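Local atomic coordinates of hypothetical protein (Yersinia pestis, PDB entry 3V4H), a protein that probably serves as an Hcp-type component of a type VI secretion system, assembling into rings of the kind that stack into the secretion tube. Residues D28-I36 with H45-W54; L121-R132 with E148-D159. One frame throughout, in Å; residues are numbered along the deposited sequence.

Two antiparallel sheets make up most of this Hcp-like chain, and the two contacts show how they are tied together. Interaction 1 comes first along the chain: strand 29-33 pairs with 49-50 at one end of the six-stranded sheet, and 53-54 then enters the four-stranded sheet. Interaction 2 opens after it has closed, and here both segments turn a corner, pairing 121-126 with 155-159 in the first sheet and 128-132 with 148-152 in the second. Their centres lie about 12 Å apart, and Ile31 CD1 packs 4.0 Å from Phe151 CE2 inside the barrel-like core. Through Trp54 and Arg132, the four-stranded sheet continues into neighbouring subunits, linking the fold to the six-chain assembly.

Interaction 1 (D28-I36 with H45-W54); sequences DMFIKIDGI and HKNEIQVLAW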
loop_
_atom_site.group_PDB
_atom_site.type_symbol
_atom_site.label_atom_id
_atom_site.label_comp_id
_atom_site.label_asym_id
_atom_site.label_seq_id
_atom_site.Cartn_x
_atom_site.Cartn_y
_atom_site.Cartn_z
ATOM N N ASP A 28 7.495 20.195 20.871
ATOM C CA ASP A 28 7.486 19.448 22.161
ATOM C C ASP A 28 6.058 19.192 22.562
ATOM O O ASP A 28 5.198 20.118 22.596
ATOM C CB ASP A 28 8.138 20.255 23.267
ATOM C CG ASP A 28 9.587 19.991 23.404
ATOM O OD1 ASP A 28 10.007 18.815 23.284
ATOM O OD2 ASP A 28 10.312 20.974 23.665
ATOM N N MET A 29 5.807 17.964 22.958
ATOM C CA MET A 29 4.450 17.526 23.240
ATOM C C MET A 29 4.453 16.769 24.550
ATOM O O MET A 29 5.299 15.897 24.758
ATOM C CB MET A 29 3.968 16.617 22.115
ATOM C CG MET A 29 4.041 17.230 20.733
ATOM S SD MET A 29 3.381 16.119 19.488
ATOM C CE MET A 29 4.840 15.227 18.973
ATOM N N PHE A 30 3.494 17.056 25.422
ATOM C CA PHE A 30 3.453 16.397 26.728
ATOM C C PHE A 30 2.070 15.945 27.049
ATOM O O PHE A 30 1.112 16.629 26.712
ATOM C CB PHE A 30 3.892 17.360 27.822
ATOM C CG PHE A 30 5.256 17.926 27.591
ATOM C CD1 PHE A 30 6.372 17.199 27.905
ATOM C CD2 PHE A 30 5.416 19.169 27.012
ATOM C CE1 PHE A 30 7.642 17.704 27.670
ATOM C CE2 PHE A 30 6.680 19.681 26.767
ATOM C CZ PHE A 30 7.793 18.944 27.103
ATOM N N ILE A 31 1.958 14.847 27.759
ATOM C CA ILE A 31 0.661 14.478 28.327
ATOM C C ILE A 31 0.827 14.177 29.819
ATOM O O ILE A 31 1.754 13.462 30.241
ATOM C CB ILE A 31 -0.013 13.374 27.483
ATOM C CG1 ILE A 31 -1.519 13.348 27.748
ATOM C CG2 ILE A 31 0.643 12.035 27.712
ATOM C CD1 ILE A 31 -2.384 12.702 26.688
ATOM N N LYS A 32 -0.044 14.755 30.633
ATOM C CA LYS A 32 -0.013 14.571 32.090
ATOM C C LYS A 32 -1.268 13.803 32.472
ATOM O O LYS A 32 -2.366 14.285 32.245
ATOM C CB LYS A 32 -0.009 15.928 32.790
ATOM C CG LYS A 32 -0.046 15.840 34.320
ATOM C CD LYS A 32 -1.091 16.737 34.924
ATOM C CE LYS A 32 -0.512 18.036 35.443
ATOM N NZ LYS A 32 -0.160 17.925 36.892
ATOM N N ILE A 33 -1.106 12.606 33.009
ATOM C CA ILE A 33 -2.241 11.715 33.259
ATOM C C ILE A 33 -2.380 11.461 34.771
ATOM O O ILE A 33 -1.431 11.010 35.417
ATOM C CB ILE A 33 -2.023 10.362 32.606
ATOM C CG1 ILE A 33 -2.014 10.503 31.099
ATOM C CG2 ILE A 33 -3.077 9.367 33.074
ATOM C CD1 ILE A 33 -1.694 9.220 30.382
ATOM N N ASP A 34 -3.537 11.733 35.338
ATOM C CA ASP A 34 -3.697 11.612 36.775
ATOM C C ASP A 34 -3.319 10.268 37.296
ATOM O O ASP A 34 -3.801 9.270 36.845
ATOM C CB ASP A 34 -5.114 11.915 37.197
ATOM C CG ASP A 34 -5.318 13.364 37.518
ATOM O OD1 ASP A 34 -4.374 14.027 37.940
ATOM O OD2 ASP A 34 -6.428 13.861 37.323
ATOM N N GLY A 35 -2.449 10.262 38.277
ATOM C CA GLY A 35 -1.990 9.028 38.896
ATOM C C GLY A 35 -0.940 8.251 38.105
ATOM O O GLY A 35 -0.453 7.251 38.581
ATOM N N ILE A 36 -0.577 8.688 36.905
ATOM C CA ILE A 36 0.364 7.929 36.117
ATOM C C ILE A 36 1.468 8.882 35.645
ATOM O O ILE A 36 1.369 9.552 34.583
ATOM C CB ILE A 36 -0.324 7.226 34.912
ATOM C CG1 ILE A 36 -1.477 6.317 35.375
ATOM C CG2 ILE A 36 0.689 6.420 34.122
ATOM C CD1 ILE A 36 -2.251 5.618 34.271
ATOM N N HIS A 45 7.507 20.424 32.770
ATOM C CA HIS A 45 6.656 19.227 32.625
ATOM C C HIS A 45 7.260 18.009 33.261
ATOM O O HIS A 45 7.074 16.870 32.784
ATOM C CB HIS A 45 6.310 18.987 31.150
ATOM C CG HIS A 45 5.288 19.961 30.628
ATOM N ND1 HIS A 45 3.947 19.778 30.806
ATOM C CD2 HIS A 45 5.439 21.203 30.028
ATOM C CE1 HIS A 45 3.289 20.845 30.331
ATOM N NE2 HIS A 45 4.205 21.725 29.862
ATOM N N LYS A 46 7.948 18.248 34.381
ATOM C CA LYS A 46 8.703 17.207 35.087
ATOM C C LYS A 46 7.770 16.060 35.365
ATOM O O LYS A 46 6.662 16.269 35.826
ATOM C CB LYS A 46 9.300 17.699 36.417
ATOM C CG LYS A 46 10.798 17.981 36.414
ATOM C CD LYS A 46 11.644 16.747 36.128
ATOM N N ASN A 47 8.213 14.855 35.044
ATOM C CA ASN A 47 7.457 13.650 35.361
ATOM C C ASN A 47 6.133 13.456 34.637
ATOM O O ASN A 47 5.321 12.650 35.029
ATOM C CB ASN A 47 7.268 13.555 36.868
ATOM C CG ASN A 47 8.591 13.515 37.607
ATOM O OD1 ASN A 47 9.562 12.870 37.168
ATOM N ND2 ASN A 47 8.641 14.206 38.735
ATOM N N GLU A 48 5.933 14.185 33.554
ATOM C CA GLU A 48 4.860 13.912 32.644
ATOM C C GLU A 48 5.386 13.010 31.514
ATOM O O GLU A 48 6.583 12.645 31.472
ATOM C CB GLU A 48 4.321 15.217 32.086
ATOM C CG GLU A 48 3.745 16.131 33.166
ATOM C CD GLU A 48 3.211 17.443 32.631
ATOM O OE1 GLU A 48 2.882 17.539 31.420
ATOM O OE2 GLU A 48 3.096 18.367 33.445
ATOM N N ILE A 49 4.491 12.661 30.599
ATOM C CA ILE A 49 4.839 11.764 29.483
ATOM C C ILE A 49 5.144 12.553 28.217
ATOM O O ILE A 49 4.321 13.337 27.745
ATOM C CB ILE A 49 3.716 10.739 29.204
ATOM C CG1 ILE A 49 3.448 9.896 30.452
ATOM C CG2 ILE A 49 4.132 9.810 28.068
ATOM C CD1 ILE A 49 2.033 9.352 30.617
ATOM N N GLN A 50 6.319 12.339 27.644
ATOM C CA GLN A 50 6.646 12.940 26.341
ATOM C C GLN A 50 5.954 12.210 25.204
ATOM O O GLN A 50 6.059 10.982 25.083
ATOM C CB GLN A 50 8.159 12.929 26.096
ATOM C CG GLN A 50 8.867 13.560 27.262
ATOM C CD GLN A 50 10.079 14.376 26.887
ATOM O OE1 GLN A 50 10.308 15.434 27.467
ATOM N NE2 GLN A 50 10.871 13.882 25.923
ATOM N N VAL A 51 5.284 12.964 24.342
ATOM C CA VAL A 51 4.489 12.388 23.268
ATOM C C VAL A 51 5.270 12.499 21.962
ATOM O O VAL A 51 5.859 13.544 21.643
ATOM C CB VAL A 51 3.135 13.080 23.148
ATOM C CG1 VAL A 51 2.345 12.579 21.961
ATOM C CG2 VAL A 51 2.325 12.815 24.421
ATOM N N LEU A 52 5.216 11.418 21.199
ATOM C CA LEU A 52 5.872 11.305 19.895
ATOM C C LEU A 52 4.893 11.581 18.772
ATOM O O LEU A 52 5.274 12.055 17.729
ATOM C CB LEU A 52 6.405 9.854 19.762
ATOM C CG LEU A 52 7.472 9.398 20.794
ATOM C CD1 LEU A 52 7.911 7.947 20.567
ATOM C CD2 LEU A 52 8.670 10.339 20.773
ATOM N N ALA A 53 3.603 11.286 18.954
ATOM C CA ALA A 53 2.661 11.490 17.853
ATOM C C ALA A 53 1.273 11.345 18.461
ATOM O O ALA A 53 1.184 10.822 19.588
ATOM C CB ALA A 53 2.881 10.384 16.760
ATOM N N TRP A 54 0.273 11.890 17.795
ATOM C CA TRP A 54 -1.112 11.848 18.278
ATOM C C TRP A 54 -2.109 12.072 17.206
ATOM O O TRP A 54 -1.798 12.595 16.159
ATOM C CB TRP A 54 -1.344 12.899 19.393
ATOM C CG TRP A 54 -1.213 14.311 18.915
ATOM C CD1 TRP A 54 -0.047 14.990 18.591
ATOM C CD2 TRP A 54 -2.285 15.270 18.662
ATOM N NE1 TRP A 54 -0.333 16.248 18.172
ATOM C CE2 TRP A 54 -1.651 16.481 18.200
ATOM C CE3 TRP A 54 -3.647 15.245 18.795
ATOM C CZ2 TRP A 54 -2.388 17.622 17.867
ATOM C CZ3 TRP A 54 -4.388 16.399 18.468
ATOM C CH2 TRP A 54 -3.780 17.545 18.035
HETATM O O HOH W 1 7.465 15.632 22.437
#
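Phe30 and His45 lie ring over ring where strand 29-33 meets the edge strand 49-50 of the six-stranded antiparallel sheet. Theirs is an offset stack, with planes only 3° apart and centroids 4.3 Å from each other; the His45 CB also sits over the Phe30 face in a CH-pi contact. What fixes the rotation of the imidazole is hydrogen bonding at its edge: ND1 gives a near in-plane bond of 2.6 Å to Glu48 OE1, reaching that oxygen from above the carboxylate plane, while NE2 is bound by Glu119. The carboxylate of Glu48 also rests against Lys32 CB. Gln50, on the same sheet face as Phe30, brings OE1 to the phenyl edge, 3.5 Å from CE1, and the same oxygen is hydrogen-bonded to Ser40.

On the opposite face Ile31 and Ile49 run side by side. With CG1 swung away from the backbone N (chi1 -159°), the CG2 branch of Ile31 falls between N and the carbonyl carbon and meets both Ile49 CB and Val51 CG2. Backbone bonds in both directions join Ile31 with Ile49. Beyond them, a water links Met29 N to Val51 O, and Met29 SD approaches the Trp54 indole obliquely in a Met-aromatic contact, 3.7 Å from CD1.

Interaction 2 (L121-R132 with E148-D159); sequences LTIKFTDVIITR and EIRFSFTKMTQD
Thr126 O is gripped twice by Thr154: the backbone N bonds nearly along the C=O axis, and OG1, 3.1 Å away, comes from above the carbonyl plane. This double hold sits where the two segments pass from one sheet to the other, next to Asp127, whose OD1 bonds His102. Close to the bend three phenylalanines meet. Phe151 points its edge at the centre of the Phe125 face, planes 86° apart and CE1 3.8 Å from Phe125 CG. Phe125 in turn directs CD1 over the middle of the Phe153 ring. A chi1 of 62° swings the Phe151 ring between its own N and carbonyl carbon, and Val128 CG1 packs against it at CD1.

Farther along, Thr131 N and, more weakly, Arg132 N both bond Arg150 O. The guanidinium of Arg132 lies over that of Arg150 with NH1 atoms 2.8 Å apart, too close for two donors and hence doubtful in detail. Glu148 OE1 takes both NE and NH2 of Arg150 side-on in a salt bridge, the NE to OE1 distance being 2.6 Å, which probably offsets some of the positive charge of Arg150.

Two antiparallel ladders, bent from one sheet into the other around an aromatic cluster and carrying a classic beta bulge at Thr131-Arg132, are consistent with the beta-barrel fold of Hcp proteins.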
loop_
_atom_site.group_PDB
_atom_site.type_symbol
_atom_site.label_atom_id
_atom_site.label_comp_id
_atom_site.label_asym_id
_atom_site.label_seq_id
_atom_site.Cartn_x
_atom_site.Cartn_y
_atom_site.Cartn_z
ATOM N N LEU A 121 -1.279 25.131 22.497
ATOM C CA LEU A 121 -2.511 24.331 22.473
ATOM C C LEU A 121 -2.566 23.393 23.664
ATOM O O LEU A 121 -1.608 22.640 23.956
ATOM C CB LEU A 121 -2.587 23.526 21.178
ATOM C CG LEU A 121 -3.723 22.500 21.082
ATOM C CD1 LEU A 121 -5.016 23.225 20.813
ATOM C CD2 LEU A 121 -3.485 21.418 20.032
ATOM N N THR A 122 -3.668 23.429 24.380
ATOM C CA THR A 122 -3.859 22.528 25.489
ATOM C C THR A 122 -5.201 21.873 25.333
ATOM O O THR A 122 -6.212 22.522 25.009
ATOM C CB THR A 122 -3.697 23.236 26.844
ATOM O OG1 THR A 122 -4.799 24.099 27.046
ATOM C CG2 THR A 122 -2.434 24.070 26.905
ATOM N N ILE A 123 -5.234 20.566 25.517
ATOM C CA ILE A 123 -6.508 19.850 25.523
ATOM C C ILE A 123 -6.570 19.119 26.841
ATOM O O ILE A 123 -5.641 18.391 27.212
ATOM C CB ILE A 123 -6.654 18.813 24.385
ATOM C CG1 ILE A 123 -6.372 19.453 23.039
ATOM C CG2 ILE A 123 -8.093 18.267 24.367
ATOM C CD1 ILE A 123 -6.225 18.490 21.862
ATOM N N LYS A 124 -7.652 19.343 27.576
ATOM C CA LYS A 124 -7.812 18.737 28.851
ATOM C C LYS A 124 -9.007 17.818 28.704
ATOM O O LYS A 124 -9.993 18.214 28.115
ATOM C CB LYS A 124 -8.096 19.805 29.893
ATOM C CG LYS A 124 -7.047 20.917 29.985
ATOM C CD LYS A 124 -7.484 21.957 31.027
ATOM C CE LYS A 124 -6.674 23.250 30.975
ATOM N NZ LYS A 124 -5.233 23.050 30.640
ATOM N N PHE A 125 -8.887 16.587 29.189
ATOM C CA PHE A 125 -9.959 15.616 29.130
ATOM C C PHE A 125 -10.361 15.222 30.545
ATOM O O PHE A 125 -9.518 15.216 31.455
ATOM C CB PHE A 125 -9.538 14.356 28.348
ATOM C CG PHE A 125 -8.752 14.630 27.108
ATOM C CD1 PHE A 125 -9.340 14.554 25.851
ATOM C CD2 PHE A 125 -7.391 14.887 27.182
ATOM C CE1 PHE A 125 -8.596 14.762 24.707
ATOM C CE2 PHE A 125 -6.644 15.106 26.034
ATOM C CZ PHE A 125 -7.250 15.043 24.791
ATOM N N THR A 126 -11.645 14.892 30.710
ATOM C CA THR A 126 -12.212 14.472 31.971
ATOM C C THR A 126 -12.807 13.082 31.914
ATOM O O THR A 126 -13.445 12.723 30.925
ATOM C CB THR A 126 -13.343 15.409 32.372
ATOM O OG1 THR A 126 -12.766 16.671 32.635
ATOM C CG2 THR A 126 -14.070 14.921 33.637
ATOM N N ASP A 127 -12.610 12.330 33.004
ATOM C CA ASP A 127 -13.134 10.991 33.157
ATOM C C ASP A 127 -12.691 10.081 32.017
ATOM O O ASP A 127 -13.502 9.662 31.192
ATOM C CB ASP A 127 -14.652 11.041 33.240
ATOM C CG ASP A 127 -15.225 9.815 33.842
ATOM O OD1 ASP A 127 -14.492 9.128 34.588
ATOM O OD2 ASP A 127 -16.415 9.539 33.585
ATOM N N VAL A 128 -11.399 9.755 32.025
ATOM C CA VAL A 128 -10.737 9.028 30.938
ATOM C C VAL A 128 -10.651 7.520 31.226
ATOM O O VAL A 128 -10.433 7.109 32.379
ATOM C CB VAL A 128 -9.318 9.580 30.722
ATOM C CG1 VAL A 128 -8.519 8.659 29.803
ATOM C CG2 VAL A 128 -9.380 10.999 30.153
ATOM N N ILE A 129 -10.884 6.711 30.199
ATOM C CA ILE A 129 -10.703 5.257 30.274
ATOM C C ILE A 129 -9.778 4.844 29.138
ATOM O O ILE A 129 -9.951 5.272 28.002
ATOM C CB ILE A 129 -12.027 4.500 30.148
ATOM C CG1 ILE A 129 -12.945 4.871 31.318
ATOM C CG2 ILE A 129 -11.793 2.989 30.099
ATOM C CD1 ILE A 129 -14.324 4.262 31.235
ATOM N N ILE A 130 -8.769 4.053 29.470
ATOM C CA ILE A 130 -7.786 3.597 28.522
ATOM C C ILE A 130 -8.365 2.423 27.794
ATOM O O ILE A 130 -8.643 1.398 28.388
ATOM C CB ILE A 130 -6.460 3.274 29.211
ATOM C CG1 ILE A 130 -5.936 4.551 29.869
ATOM C CG2 ILE A 130 -5.404 2.786 28.193
ATOM C CD1 ILE A 130 -4.803 4.286 30.817
ATOM N N THR A 131 -8.595 2.616 26.503
ATOM C CA THR A 131 -9.315 1.674 25.651
ATOM C C THR A 131 -8.395 0.762 24.831
ATOM O O THR A 131 -8.834 -0.284 24.340
ATOM C CB THR A 131 -10.132 2.465 24.657
ATOM O OG1 THR A 131 -9.236 3.380 23.972
ATOM C CG2 THR A 131 -11.205 3.235 25.409
ATOM N N ARG A 132 -7.134 1.155 24.679
ATOM C CA ARG A 132 -6.161 0.389 23.852
ATOM C C ARG A 132 -4.705 0.653 24.221
ATOM O O ARG A 132 -4.328 1.785 24.452
ATOM C CB ARG A 132 -6.370 0.672 22.369
ATOM C CG ARG A 132 -6.404 -0.609 21.540
ATOM C CD ARG A 132 -6.364 -0.347 20.032
ATOM N NE ARG A 132 -7.707 -0.461 19.447
ATOM C CZ ARG A 132 -8.013 -0.199 18.175
ATOM N NH1 ARG A 132 -7.074 0.192 17.315
ATOM N NH2 ARG A 132 -9.269 -0.342 17.757
ATOM N N GLU A 148 1.433 2.889 21.562
ATOM C CA GLU A 148 0.346 3.729 21.242
ATOM C C GLU A 148 -0.728 3.486 22.297
ATOM O O GLU A 148 -1.037 2.330 22.649
ATOM C CB GLU A 148 -0.176 3.405 19.852
ATOM C CG GLU A 148 -1.580 3.923 19.637
ATOM C CD GLU A 148 -2.120 3.661 18.254
ATOM O OE1 GLU A 148 -3.326 3.258 18.213
ATOM O OE2 GLU A 148 -1.351 3.871 17.244
ATOM N N ILE A 149 -1.307 4.586 22.771
ATOM C CA ILE A 149 -2.387 4.587 23.764
ATOM C C ILE A 149 -3.552 5.379 23.163
ATOM O O ILE A 149 -3.325 6.451 22.547
ATOM C CB ILE A 149 -1.889 5.171 25.092
ATOM C CG1 ILE A 149 -0.953 4.156 25.760
ATOM C CG2 ILE A 149 -3.061 5.485 26.022
ATOM C CD1 ILE A 149 0.228 4.788 26.445
ATOM N N ARG A 150 -4.735 4.758 23.207
ATOM C CA ARG A 150 -6.018 5.376 22.934
ATOM C C ARG A 150 -6.867 5.434 24.190
ATOM O O ARG A 150 -6.789 4.532 25.022
ATOM C CB ARG A 150 -6.791 4.547 21.939
ATOM C CG ARG A 150 -5.963 4.298 20.717
ATOM C CD ARG A 150 -6.775 3.831 19.544
ATOM N NE ARG A 150 -5.874 3.596 18.419
ATOM C CZ ARG A 150 -6.263 3.171 17.227
ATOM N NH1 ARG A 150 -7.548 2.925 16.984
ATOM N NH2 ARG A 150 -5.357 2.993 16.274
ATOM N N PHE A 151 -7.665 6.485 24.339
ATOM C CA PHE A 151 -8.541 6.603 25.527
ATOM C C PHE A 151 -9.879 7.276 25.288
ATOM O O PHE A 151 -10.047 8.084 24.362
ATOM C CB PHE A 151 -7.810 7.235 26.725
ATOM C CG PHE A 151 -7.302 8.660 26.513
ATOM C CD1 PHE A 151 -8.153 9.741 26.577
ATOM C CD2 PHE A 151 -5.959 8.905 26.370
ATOM C CE1 PHE A 151 -7.681 11.036 26.465
ATOM C CE2 PHE A 151 -5.471 10.201 26.241
ATOM C CZ PHE A 151 -6.342 11.266 26.311
ATOM N N SER A 152 -10.838 6.840 26.093
ATOM C CA SER A 152 -12.195 7.384 26.190
ATOM C C SER A 152 -12.224 8.637 27.014
ATOM O O SER A 152 -11.355 8.794 27.852
ATOM C CB SER A 152 -13.046 6.415 26.997
ATOM O OG SER A 152 -13.952 5.855 26.129
ATOM N N PHE A 153 -13.262 9.472 26.850
ATOM C CA PHE A 153 -13.487 10.592 27.773
ATOM C C PHE A 153 -14.938 11.096 27.711
ATOM O O PHE A 153 -15.652 10.906 26.721
ATOM C CB PHE A 153 -12.460 11.725 27.548
ATOM C CG PHE A 153 -12.406 12.217 26.132
ATOM C CD1 PHE A 153 -13.248 13.245 25.697
ATOM C CD2 PHE A 153 -11.556 11.629 25.217
ATOM C CE1 PHE A 153 -13.243 13.672 24.385
ATOM C CE2 PHE A 153 -11.507 12.073 23.900
ATOM C CZ PHE A 153 -12.344 13.082 23.479
ATOM N N THR A 154 -15.417 11.677 28.805
ATOM C CA THR A 154 -16.781 12.189 28.830
ATOM C C THR A 154 -16.847 13.669 28.465
ATOM O O THR A 154 -17.852 14.114 27.948
ATOM C CB THR A 154 -17.447 11.897 30.189
ATOM O OG1 THR A 154 -16.529 12.243 31.227
ATOM C CG2 THR A 154 -17.770 10.411 30.290
ATOM N N LYS A 155 -15.778 14.420 28.732
ATOM C CA LYS A 155 -15.692 15.834 28.385
ATOM C C LYS A 155 -14.287 16.180 27.956
ATOM O O LYS A 155 -13.337 15.486 28.321
ATOM C CB LYS A 155 -16.028 16.721 29.579
ATOM C CG LYS A 155 -17.371 16.405 30.207
ATOM C CD LYS A 155 -17.744 17.421 31.270
ATOM C CE LYS A 155 -17.318 17.010 32.669
ATOM N NZ LYS A 155 -18.210 17.675 33.644
ATOM N N MET A 156 -14.170 17.256 27.183
ATOM C CA MET A 156 -12.870 17.833 26.871
ATOM C C MET A 156 -12.955 19.340 26.707
ATOM O O MET A 156 -13.996 19.862 26.350
ATOM C CB MET A 156 -12.314 17.215 25.567
ATOM C CG MET A 156 -13.096 17.478 24.281
ATOM S SD MET A 156 -12.832 19.097 23.510
ATOM C CE MET A 156 -11.072 19.163 23.561
ATOM N N THR A 157 -11.831 20.024 26.895
ATOM C CA THR A 157 -11.700 21.436 26.558
ATOM C C THR A 157 -10.485 21.604 25.682
ATOM O O THR A 157 -9.458 20.978 25.946
ATOM C CB THR A 157 -11.554 22.261 27.829
ATOM O OG1 THR A 157 -12.843 22.340 28.472
ATOM C CG2 THR A 157 -11.090 23.678 27.530
ATOM N N GLN A 158 -10.583 22.422 24.635
ATOM C CA GLN A 158 -9.416 22.703 23.813
ATOM C C GLN A 158 -9.193 24.188 23.819
ATOM O O GLN A 158 -10.102 24.949 23.461
ATOM C CB GLN A 158 -9.653 22.191 22.373
ATOM C CG GLN A 158 -8.549 22.459 21.385
ATOM C CD GLN A 158 -9.027 22.300 19.939
ATOM O OE1 GLN A 158 -9.990 22.934 19.527
ATOM N NE2 GLN A 158 -8.374 21.437 19.194
ATOM N N ASP A 159 -7.989 24.599 24.222
ATOM C CA ASP A 159 -7.594 26.010 24.250
ATOM C C ASP A 159 -6.441 26.269 23.313
ATOM O O ASP A 159 -5.402 25.591 23.401
ATOM C CB ASP A 159 -7.121 26.412 25.638
ATOM C CG ASP A 159 -8.230 26.365 26.704
ATOM O OD1 ASP A 159 -9.374 26.810 26.481
ATOM O OD2 ASP A 159 -7.925 25.860 27.790
#